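Local coordinates for protein geranyltranstransferase (Legionella pneumophila subsp. pneumophila, PDB 3LOM) that probably joins isopentenyl diphosphate to allylic diphosphates to make farnesyl or geranylgeranyl diphosphate, as a magnesium-dependent prenyl transferase, at residues Gln210-Tyr218 / Ile276-Phe284. Numbering follows the deposited sequence.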
loop_
_atom_site.group_PDB
_atom_site.type_symbol
_atom_site.label_atom_id
_atom_site.label_comp_id
_atom_site.label_asym_id
_atom_site.label_seq_id
_atom_site.Cartn_x
_atom_site.Cartn_y
_atom_site.Cartn_z
ATOM N N GLN A 210 -27.730 -6.065 15.572
ATOM C CA GLN A 210 -28.428 -4.812 15.839
ATOM C C GLN A 210 -27.423 -3.721 16.180
ATOM O O GLN A 210 -27.679 -2.536 15.950
ATOM C CB GLN A 210 -29.436 -4.985 16.983
ATOM C CG GLN A 210 -30.696 -5.791 16.623
ATOM C CD GLN A 210 -30.445 -7.294 16.457
ATOM O OE1 GLN A 210 -30.796 -7.882 15.432
ATOM N NE2 GLN A 210 -29.826 -7.912 17.461
ATOM N N ILE A 211 -26.290 -4.137 16.743
ATOM C CA ILE A 211 -25.169 -3.240 17.024
ATOM C C ILE A 211 -24.432 -2.904 15.723
ATOM O O ILE A 211 -24.233 -1.725 15.416
ATOM C CB ILE A 211 -24.195 -3.836 18.100
ATOM C CG1 ILE A 211 -24.870 -3.939 19.481
ATOM C CG2 ILE A 211 -22.906 -3.027 18.201
ATOM C CD1 ILE A 211 -25.514 -2.653 20.010
ATOM N N LYS A 212 -24.056 -3.945 14.972
ATOM C CA LYS A 212 -23.409 -3.824 13.658
ATOM C C LYS A 212 -24.122 -2.835 12.744
ATOM O O LYS A 212 -23.514 -1.885 12.254
ATOM C CB LYS A 212 -23.336 -5.189 12.963
ATOM C CG LYS A 212 -22.373 -6.188 13.599
ATOM C CD LYS A 212 -22.348 -7.489 12.808
ATOM C CE LYS A 212 -21.430 -8.511 13.451
ATOM N NZ LYS A 212 -21.362 -9.774 12.662
ATOM N N SER A 213 -25.422 -3.050 12.557
ATOM C CA SER A 213 -26.261 -2.200 11.713
ATOM C C SER A 213 -26.386 -0.755 12.207
ATOM O O SER A 213 -26.572 0.161 11.403
ATOM C CB SER A 213 -27.651 -2.822 11.567
ATOM O OG SER A 213 -28.627 -1.830 11.303
ATOM N N ALA A 214 -26.296 -0.559 13.521
ATOM C CA ALA A 214 -26.382 0.777 14.113
ATOM C C ALA A 214 -25.118 1.602 13.858
ATOM O O ALA A 214 -25.193 2.817 13.660
ATOM C CB ALA A 214 -26.679 0.692 15.608
ATOM N N LEU A 215 -23.961 0.939 13.866
ATOM C CA LEU A 215 -22.695 1.611 13.575
ATOM C C LEU A 215 -22.612 1.936 12.085
ATOM O O LEU A 215 -22.352 3.087 11.706
ATOM C CB LEU A 215 -21.499 0.762 14.025
ATOM C CG LEU A 215 -21.270 0.594 15.535
ATOM C CD1 LEU A 215 -20.109 -0.345 15.796
ATOM C CD2 LEU A 215 -21.035 1.931 16.240
ATOM N N ARG A 216 -22.879 0.918 11.265
ATOM C CA ARG A 216 -22.927 1.021 9.803
ATOM C C ARG A 216 -23.802 2.159 9.274
ATOM O O ARG A 216 -23.423 2.837 8.319
ATOM C CB ARG A 216 -23.348 -0.320 9.191
ATOM C CG ARG A 216 -22.236 -1.351 9.218
ATOM C CD ARG A 216 -22.739 -2.777 9.107
ATOM N NE ARG A 216 -21.625 -3.724 9.164
ATOM C CZ ARG A 216 -21.746 -5.049 9.170
ATOM N NH1 ARG A 216 -22.943 -5.620 9.127
ATOM N NH2 ARG A 216 -20.658 -5.808 9.224
ATOM N N THR A 217 -24.951 2.375 9.910
ATOM C CA THR A 217 -25.841 3.483 9.555
ATOM C C THR A 217 -25.216 4.832 9.927
ATOM O O THR A 217 -25.191 5.749 9.098
ATOM C CB THR A 217 -27.243 3.315 10.193
ATOM O OG1 THR A 217 -27.786 2.048 9.810
ATOM C CG2 THR A 217 -28.202 4.417 9.745
ATOM N N TYR A 218 -24.697 4.945 11.156
ATOM C CA TYR A 218 -23.974 6.155 11.570
ATOM C C TYR A 218 -22.839 6.462 10.588
ATOM O O TYR A 218 -22.747 7.576 10.090
ATOM C CB TYR A 218 -23.440 6.052 13.009
ATOM C CG TYR A 218 -22.727 7.312 13.469
ATOM C CD1 TYR A 218 -23.443 8.424 13.905
ATOM C CD2 TYR A 218 -21.332 7.399 13.448
ATOM C CE1 TYR A 218 -22.793 9.589 14.311
ATOM C CE2 TYR A 218 -20.670 8.558 13.853
ATOM C CZ TYR A 218 -21.407 9.644 14.284
ATOM O OH TYR A 218 -20.760 10.786 14.683
ATOM N N ILE A 276 -30.499 11.468 11.181
ATOM C CA ILE A 276 -30.486 10.012 11.020
ATOM C C ILE A 276 -29.265 9.426 11.732
ATOM O O ILE A 276 -29.363 8.386 12.397
ATOM C CB ILE A 276 -30.546 9.585 9.507
ATOM C CG1 ILE A 276 -31.829 10.085 8.816
ATOM C CG2 ILE A 276 -30.409 8.067 9.329
ATOM C CD1 ILE A 276 -33.155 9.682 9.480
ATOM N N ALA A 277 -28.128 10.118 11.615
ATOM C CA ALA A 277 -26.892 9.719 12.296
ATOM C C ALA A 277 -27.023 9.745 13.828
ATOM O O ALA A 277 -26.622 8.784 14.494
ATOM C CB ALA A 277 -25.716 10.574 11.826
ATOM N N MET A 278 -27.601 10.829 14.363
ATOM C CA MET A 278 -27.908 10.972 15.801
ATOM C C MET A 278 -28.762 9.825 16.341
ATOM O O MET A 278 -28.422 9.199 17.349
ATOM C CB MET A 278 -28.655 12.283 16.066
ATOM C CG MET A 278 -27.861 13.548 15.858
ATOM S SD MET A 278 -26.531 13.758 17.040
ATOM C CE MET A 278 -26.204 15.492 16.771
ATOM N N ASP A 279 -29.863 9.554 15.640
ATOM C CA ASP A 279 -30.867 8.566 16.042
ATOM C C ASP A 279 -30.388 7.119 15.982
ATOM O O ASP A 279 -31.006 6.230 16.575
ATOM C CB ASP A 279 -32.127 8.726 15.185
ATOM C CG ASP A 279 -32.939 9.963 15.550
ATOM O OD1 ASP A 279 -32.350 11.002 15.932
ATOM O OD2 ASP A 279 -34.180 9.893 15.449
ATOM N N SER A 280 -29.287 6.892 15.270
ATOM C CA SER A 280 -28.724 5.555 15.080
ATOM C C SER A 280 -28.018 5.012 16.327
ATOM O O SER A 280 -27.786 3.805 16.439
ATOM C CB SER A 280 -27.751 5.572 13.893
ATOM O OG SER A 280 -27.369 4.262 13.518
ATOM N N LEU A 281 -27.692 5.905 17.258
ATOM C CA LEU A 281 -26.885 5.559 18.428
ATOM C C LEU A 281 -27.717 5.427 19.704
ATOM O O LEU A 281 -27.174 5.190 20.788
ATOM C CB LEU A 281 -25.788 6.608 18.634
ATOM C CG LEU A 281 -25.043 7.075 17.383
ATOM C CD1 LEU A 281 -24.620 8.522 17.542
ATOM C CD2 LEU A 281 -23.858 6.161 17.047
ATOM N N ARG A 282 -29.035 5.562 19.561
ATOM C CA ARG A 282 -29.962 5.541 20.697
ATOM C C ARG A 282 -30.111 4.157 21.337
ATOM O O ARG A 282 -30.646 4.036 22.439
ATOM C CB ARG A 282 -31.323 6.098 20.285
ATOM C CG ARG A 282 -31.273 7.550 19.848
ATOM C CD ARG A 282 -32.609 7.997 19.300
ATOM N NE ARG A 282 -33.571 8.304 20.353
ATOM C CZ ARG A 282 -34.848 8.606 20.138
ATOM N NH1 ARG A 282 -35.329 8.635 18.900
ATOM N NH2 ARG A 282 -35.647 8.876 21.161
ATOM N N LEU A 283 -29.625 3.129 20.642
ATOM C CA LEU A 283 -29.488 1.787 21.202
ATOM C C LEU A 283 -28.464 1.782 22.345
ATOM O O LEU A 283 -28.627 1.060 23.329
ATOM C CB LEU A 283 -29.061 0.803 20.107
ATOM C CG LEU A 283 -29.665 -0.608 20.064
ATOM C CD1 LEU A 283 -29.467 -1.228 18.685
ATOM C CD2 LEU A 283 -29.126 -1.539 21.155
ATOM N N PHE A 284 -27.416 2.593 22.207
ATOM C CA PHE A 284 -26.361 2.704 23.215
ATOM C C PHE A 284 -26.770 3.644 24.349
ATOM O O PHE A 284 -26.374 3.447 25.500
ATOM C CB PHE A 284 -25.052 3.186 22.579
ATOM C CG PHE A 284 -24.628 2.397 21.365
ATOM C CD1 PHE A 284 -23.938 1.196 21.504
ATOM C CD2 PHE A 284 -24.908 2.866 20.081
ATOM C CE1 PHE A 284 -23.543 0.467 20.383
ATOM C CE2 PHE A 284 -24.521 2.145 18.954
ATOM C CZ PHE A 284 -23.835 0.944 19.106
#
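Ser280 and Ala214 meet where the first turns of helix 209-236 pack against the last part of helix 263-279 and the residues that follow, at the periphery of the all-helical isoprenoid synthase fold. Ser280 OG donates to Ala214 O at 2.6 Å, in the carbonyl plane and on a lone pair, with a C=O...OG angle of 127°. A small hydroxyl suits this spot because its OG, anti to the backbone N (chi1 -169°), points at the carbonyl of Ala214 on the neighbouring helix and also rests on Thr217 CB. Ala214 is small enough to let the backbones close to 5.4 Å between its CA and that of Ser280.

On one flank of this bond, the Tyr218 ring lies beside Ala277, whose O sits at the ring edge, 3.3 Å from Tyr218 CD1, while both methyls of Leu281 touch the same ring. On the other flank, Phe284 offers a broad apolar ring to three residues of the helix, Ile211, Ala214 and Leu215: Ile211 CD1 comes obliquely within 3.7 Å of Phe284 CE1, and Leu215 CD2 reaches CZ. At the more exposed margin, Leu283 spreads its two methyls, CD2 meeting Ile211 CD1 and CD1 lying 3.5 Å from Gln210 O.

Further out, Leu64 of helix 53-64 adds an apolar neighbour to Phe284. A tyrosine suits position 218 because its flat ring packs on Ala277 and Leu281 while its polar end, Tyr218 OH, is hydrogen-bonded to Thr295 OG1 of helix 289-303.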